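Local structure of peptidase S15/CocE/NonD (Thaumarchaeota archaeon SCGC AB-539-E09, 4PF1) at residues G200-E205 and G254-L259; A206-A211 and G242-S247. The protein probably cleaves residues from peptide N-termini as a serine aminopeptidase of the S15 family, built on an alpha/beta hydrolase fold. All coordinates share one frame; numbering follows the deposited sequence.

Contact 1. Residues G200-E205 and G254-L259; sequences GAFRQE and GFWKKL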
loop_
_atom_site.group_PDB
_atom_site.type_symbol
_atom_site.label_atom_id
_atom_site.label_comp_id
_atom_site.label_asym_id
_atom_site.label_seq_id
_atom_site.Cartn_x
_atom_site.Cartn_y
_atom_site.Cartn_z
ATOM N N GLY A 200 -13.776 32.320 -18.922
ATOM C CA GLY A 200 -15.113 32.638 -18.426
ATOM C C GLY A 200 -15.785 31.610 -17.535
ATOM O O GLY A 200 -16.733 31.947 -16.819
ATOM N N ALA A 201 -15.337 30.343 -17.597
ATOM C CA ALA A 201 -15.911 29.267 -16.788
ATOM C C ALA A 201 -15.355 29.335 -15.365
ATOM O O ALA A 201 -14.150 29.201 -15.169
ATOM C CB ALA A 201 -15.618 27.920 -17.424
ATOM N N PHE A 202 -16.235 29.593 -14.379
ATOM C CA PHE A 202 -15.865 29.787 -12.974
ATOM C C PHE A 202 -15.422 28.501 -12.262
ATOM O O PHE A 202 -16.167 27.519 -12.227
ATOM C CB PHE A 202 -17.024 30.438 -12.198
ATOM C CG PHE A 202 -16.711 30.791 -10.757
ATOM C CD1 PHE A 202 -15.569 31.523 -10.433
ATOM C CD2 PHE A 202 -17.575 30.430 -9.732
ATOM C CE1 PHE A 202 -15.287 31.858 -9.105
ATOM C CE2 PHE A 202 -17.299 30.782 -8.406
ATOM C CZ PHE A 202 -16.154 31.487 -8.101
ATOM N N ARG A 203 -14.230 28.553 -11.625
ATOM C CA ARG A 203 -13.668 27.458 -10.824
ATOM C C ARG A 203 -14.144 27.596 -9.365
ATOM O O ARG A 203 -13.368 27.980 -8.487
ATOM C CB ARG A 203 -12.126 27.444 -10.914
ATOM C CG ARG A 203 -11.603 26.746 -12.156
ATOM C CD ARG A 203 -10.242 27.259 -12.603
ATOM N NE ARG A 203 -9.148 26.724 -11.785
ATOM C CZ ARG A 203 -8.537 25.565 -12.014
ATOM N NH1 ARG A 203 -8.898 24.808 -13.045
ATOM N NH2 ARG A 203 -7.566 25.152 -11.212
ATOM N N GLN A 204 -15.437 27.298 -9.125
ATOM C CA GLN A 204 -16.093 27.403 -7.813
ATOM C C GLN A 204 -15.370 26.614 -6.704
ATOM O O GLN A 204 -15.272 27.109 -5.584
ATOM C CB GLN A 204 -17.570 26.973 -7.899
ATOM C CG GLN A 204 -17.803 25.637 -8.612
ATOM C CD GLN A 204 -19.238 25.160 -8.580
ATOM O OE1 GLN A 204 -20.157 25.865 -8.148
ATOM N NE2 GLN A 204 -19.462 23.937 -9.046
ATOM N N GLU A 205 -14.853 25.408 -7.018
ATOM C CA GLU A 205 -14.155 24.554 -6.047
ATOM C C GLU A 205 -12.799 25.129 -5.626
ATOM O O GLU A 205 -12.400 24.968 -4.472
ATOM C CB GLU A 205 -13.959 23.148 -6.610
ATOM C CG GLU A 205 -15.014 22.163 -6.150
ATOM C CD GLU A 205 -14.494 20.745 -6.036
ATOM O OE1 GLU A 205 -14.254 20.115 -7.090
ATOM O OE2 GLU A 205 -14.261 20.289 -4.894
ATOM N N GLY A 254 -14.359 39.954 0.898
ATOM C CA GLY A 254 -14.012 40.862 -0.194
ATOM C C GLY A 254 -13.799 40.274 -1.575
ATOM O O GLY A 254 -14.310 40.824 -2.556
ATOM N N PHE A 255 -13.012 39.179 -1.682
ATOM C CA PHE A 255 -12.729 38.586 -2.991
ATOM C C PHE A 255 -13.970 37.942 -3.614
ATOM O O PHE A 255 -14.095 37.975 -4.838
ATOM C CB PHE A 255 -11.559 37.590 -2.948
ATOM C CG PHE A 255 -11.050 37.205 -4.319
ATOM C CD1 PHE A 255 -10.713 38.180 -5.256
ATOM C CD2 PHE A 255 -10.929 35.868 -4.685
ATOM C CE1 PHE A 255 -10.253 37.822 -6.527
ATOM C CE2 PHE A 255 -10.472 35.514 -5.957
ATOM C CZ PHE A 255 -10.139 36.492 -6.869
ATOM N N TRP A 256 -14.905 37.398 -2.792
ATOM C CA TRP A 256 -16.159 36.843 -3.323
ATOM C C TRP A 256 -17.016 37.967 -3.922
ATOM O O TRP A 256 -17.600 37.788 -4.994
ATOM C CB TRP A 256 -16.955 36.063 -2.253
ATOM C CG TRP A 256 -18.383 35.784 -2.647
ATOM C CD1 TRP A 256 -19.507 36.247 -2.029
ATOM C CD2 TRP A 256 -18.832 35.086 -3.823
ATOM N NE1 TRP A 256 -20.629 35.837 -2.712
ATOM C CE2 TRP A 256 -20.243 35.138 -3.828
ATOM C CE3 TRP A 256 -18.175 34.422 -4.875
ATOM C CZ2 TRP A 256 -21.012 34.517 -4.821
ATOM C CZ3 TRP A 256 -18.937 33.806 -5.857
ATOM C CH2 TRP A 256 -20.338 33.861 -5.828
ATOM N N LYS A 257 -17.057 39.135 -3.241
ATOM C CA LYS A 257 -17.777 40.326 -3.708
ATOM C C LYS A 257 -17.228 40.762 -5.069
ATOM O O LYS A 257 -18.005 41.096 -5.955
ATOM C CB LYS A 257 -17.669 41.472 -2.686
ATOM C CG LYS A 257 -18.344 41.171 -1.347
ATOM C CD LYS A 257 -18.123 42.291 -0.327
ATOM C CE LYS A 257 -19.244 43.306 -0.311
ATOM N NZ LYS A 257 -20.483 42.762 0.304
ATOM N N LYS A 258 -15.893 40.672 -5.253
ATOM C CA LYS A 258 -15.215 40.987 -6.516
ATOM C C LYS A 258 -15.563 39.956 -7.608
ATOM O O LYS A 258 -15.843 40.345 -8.741
ATOM C CB LYS A 258 -13.691 41.047 -6.314
ATOM C CG LYS A 258 -13.223 42.235 -5.476
ATOM C CD LYS A 258 -11.772 42.067 -5.048
ATOM C CE LYS A 258 -11.300 43.204 -4.177
ATOM N NZ LYS A 258 -9.957 42.932 -3.600
ATOM N N LEU A 259 -15.551 38.643 -7.260
ATOM C CA LEU A 259 -15.868 37.553 -8.198
ATOM C C LEU A 259 -17.318 37.646 -8.696
ATOM O O LEU A 259 -17.561 37.513 -9.898
ATOM C CB LEU A 259 -15.624 36.168 -7.551
ATOM C CG LEU A 259 -14.166 35.753 -7.308
ATOM C CD1 LEU A 259 -14.090 34.597 -6.318
ATOM C CD2 LEU A 259 -13.466 35.373 -8.609
#
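Phe202 reaches across to helix 254-261 and is met there by Leu259 and Trp256, all three buried. With CG anti to its backbone N (chi1 -175°), the ring is carried off the short strand 201-202 toward the helix. Its far corner does the touching: CE1 of Phe202 is 4.0 Å from CD2 of Leu259, and CZ of Phe202 is 4.1 Å from CD1 of Leu259. Both methyls come obliquely to that corner from the same side of the ring, and Gln204 N lies over the other face, 3.8 Å above the plane toward the rim. The two side chains run roughly at right angles. Trp256 starts off to one side but swings its six-membered ring inward, bringing CZ3 to 4.3 Å from CZ of Phe202, which lies at the indole edge near the indole plane. CG of Leu259 rests 3.9 Å over one face of the Phe255 ring, backing the leucine from within its own helix.

The packing is close but small: Leu259 makes the shorter approach, Trp256 only grazes the ring, and the backbones stay 9.1 Å apart at CA of Phe202 and CA of Leu259. The outer side of helix 254-261 is different in character. There Lys257 is partly exposed, and Lys258 forms a salt bridge with Asp18 of the second subunit. Within the chain, Phe197 and Ser207 also adjoin Phe202, and backbone hydrogen bonds of Phe202 with Asp585 and of Arg203 with Trp196 tie 200-205 to other neighbours. No hydrogen bond joins the two segments, which meet through apolar contacts alone, consistent with dispersion and burial of hydrocarbon.

Contact 2. Residues A206-A211 and G242-S247; sequences ASLPYA and GAMAAS
Leu208 turns CG anti to its carbonyl carbon (chi1 -61°) and extends its two methyls toward helix 241-247, where Met244, with CG anti to its backbone N (chi1 -168°), and Ala245 receive them. This is helix-to-helix packing in the alpha-helical cap of an alpha/beta hydrolase, and Leu208 is the one residue of 206-211 that touches 242-247. The branches divide the work. CD1 of Leu208 lies 3.8 Å from CB of Met244 and also meets the next carbon of that chain, whereas CD2 of Leu208 lies 3.9 Å from CB of Ala245.

The leucine meets only the base of the Met244 chain, CB and CG; Trp224, Tyr235 and Ala238 also border the methionine. The helices are close here, CA of Leu208 lying 6.6 Å from CA of Ala245, consistent with the small side chain of Ala245. All three residues are buried.

Directly after Leu208, helix 204-215 kinks at Pro209: the proline has no N-H to offer, and Tyr210 N likewise lacks a bond to the preceding turn. On helix 241-247 the polar detail is local, as Ser247 OG donates to Met244 O at 2.6 Å, approaching from 31° outside the carbonyl plane.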
loop_
_atom_site.group_PDB
_atom_site.type_symbol
_atom_site.label_atom_id
_atom_site.label_comp_id
_atom_site.label_asym_id
_atom_site.label_seq_id
_atom_site.Cartn_x
_atom_site.Cartn_y
_atom_site.Cartn_z
ATOM N N ALA A 206 -12.080 25.760 -6.561
ATOM C CA ALA A 206 -10.774 26.348 -6.281
ATOM C C ALA A 206 -10.898 27.769 -5.728
ATOM O O ALA A 206 -9.960 28.256 -5.094
ATOM C CB ALA A 206 -9.926 26.358 -7.545
ATOM N N SER A 207 -12.049 28.437 -5.955
ATOM C CA SER A 207 -12.219 29.826 -5.541
ATOM C C SER A 207 -12.877 29.996 -4.167
ATOM O O SER A 207 -12.288 30.648 -3.307
ATOM C CB SER A 207 -13.011 30.603 -6.588
ATOM O OG SER A 207 -12.382 30.538 -7.857
ATOM N N LEU A 208 -14.109 29.470 -3.978
ATOM C CA LEU A 208 -14.903 29.665 -2.752
ATOM C C LEU A 208 -14.190 29.189 -1.457
ATOM O O LEU A 208 -14.041 30.017 -0.557
ATOM C CB LEU A 208 -16.303 29.028 -2.862
ATOM C CG LEU A 208 -17.222 29.561 -3.974
ATOM C CD1 LEU A 208 -18.556 28.845 -3.959
ATOM C CD2 LEU A 208 -17.449 31.057 -3.841
ATOM N N PRO A 209 -13.719 27.911 -1.323
ATOM C CA PRO A 209 -13.036 27.516 -0.070
ATOM C C PRO A 209 -11.760 28.319 0.194
ATOM O O PRO A 209 -11.483 28.662 1.344
ATOM C CB PRO A 209 -12.720 26.028 -0.285
ATOM C CG PRO A 209 -13.658 25.586 -1.357
ATOM C CD PRO A 209 -13.811 26.771 -2.256
ATOM N N TYR A 210 -11.004 28.649 -0.874
ATOM C CA TYR A 210 -9.757 29.413 -0.781
ATOM C C TYR A 210 -10.013 30.856 -0.319
ATOM O O TYR A 210 -9.308 31.334 0.568
ATOM C CB TYR A 210 -9.006 29.394 -2.120
ATOM C CG TYR A 210 -7.710 30.175 -2.108
ATOM C CD1 TYR A 210 -7.667 31.499 -2.537
ATOM C CD2 TYR A 210 -6.518 29.579 -1.706
ATOM C CE1 TYR A 210 -6.477 32.221 -2.532
ATOM C CE2 TYR A 210 -5.318 30.290 -1.707
ATOM C CZ TYR A 210 -5.303 31.611 -2.124
ATOM O OH TYR A 210 -4.130 32.318 -2.135
ATOM N N ALA A 211 -11.010 31.549 -0.917
ATOM C CA ALA A 211 -11.357 32.916 -0.508
ATOM C C ALA A 211 -11.830 32.928 0.950
ATOM O O ALA A 211 -11.447 33.814 1.703
ATOM C CB ALA A 211 -12.433 33.490 -1.422
ATOM N N GLY A 242 -23.236 31.030 -6.219
ATOM C CA GLY A 242 -23.759 32.046 -5.310
ATOM C C GLY A 242 -24.422 31.464 -4.077
ATOM O O GLY A 242 -24.185 31.941 -2.964
ATOM N N ALA A 243 -25.248 30.408 -4.260
ATOM C CA ALA A 243 -25.934 29.742 -3.146
ATOM C C ALA A 243 -24.946 28.963 -2.276
ATOM O O ALA A 243 -25.202 28.777 -1.091
ATOM C CB ALA A 243 -27.023 28.820 -3.664
ATOM N N MET A 244 -23.814 28.513 -2.861
ATOM C CA MET A 244 -22.775 27.815 -2.105
ATOM C C MET A 244 -22.034 28.815 -1.212
ATOM O O MET A 244 -21.763 28.515 -0.048
ATOM C CB MET A 244 -21.800 27.079 -3.041
ATOM C CG MET A 244 -20.888 26.100 -2.312
ATOM S SD MET A 244 -21.740 24.606 -1.740
ATOM C CE MET A 244 -20.402 23.757 -0.985
ATOM N N ALA A 245 -21.742 30.018 -1.753
ATOM C CA ALA A 245 -21.070 31.089 -1.019
ATOM C C ALA A 245 -21.982 31.659 0.078
ATOM O O ALA A 245 -21.511 31.924 1.184
ATOM C CB ALA A 245 -20.640 32.188 -1.976
ATOM N N ALA A 246 -23.290 31.803 -0.218
ATOM C CA ALA A 246 -24.283 32.295 0.743
ATOM C C ALA A 246 -24.519 31.284 1.872
ATOM O O ALA A 246 -24.770 31.700 3.001
ATOM C CB ALA A 246 -25.594 32.606 0.038
ATOM N N SER A 247 -24.406 29.959 1.582
ATOM C CA SER A 247 -24.584 28.900 2.594
ATOM C C SER A 247 -23.449 28.926 3.645
ATOM O O SER A 247 -23.617 28.394 4.742
ATOM C CB SER A 247 -24.674 27.520 1.938
ATOM O OG SER A 247 -23.430 27.089 1.410
#

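The two contacts lie about 8 Å apart, centre to centre, and share helix 204-215, whose first two residues belong to contact 1 and the next six to contact 2. Along the chain the order is 200-205, 206-211, 242-247, 254-259, so the pairing of contact 2 falls between the two halves of contact 1. Trp256 bridges them: its CE2 is 3.5 Å from CB of Ala245, and its CE3 is 3.6 Å from CD2 of Leu208. All of this belongs to the excursion between strands 178-184 and 287-292 of the central sheet that carries the cap helices. Helices 204-215, 241-247 and 254-261 thus meet around Trp256 in one apolar cluster.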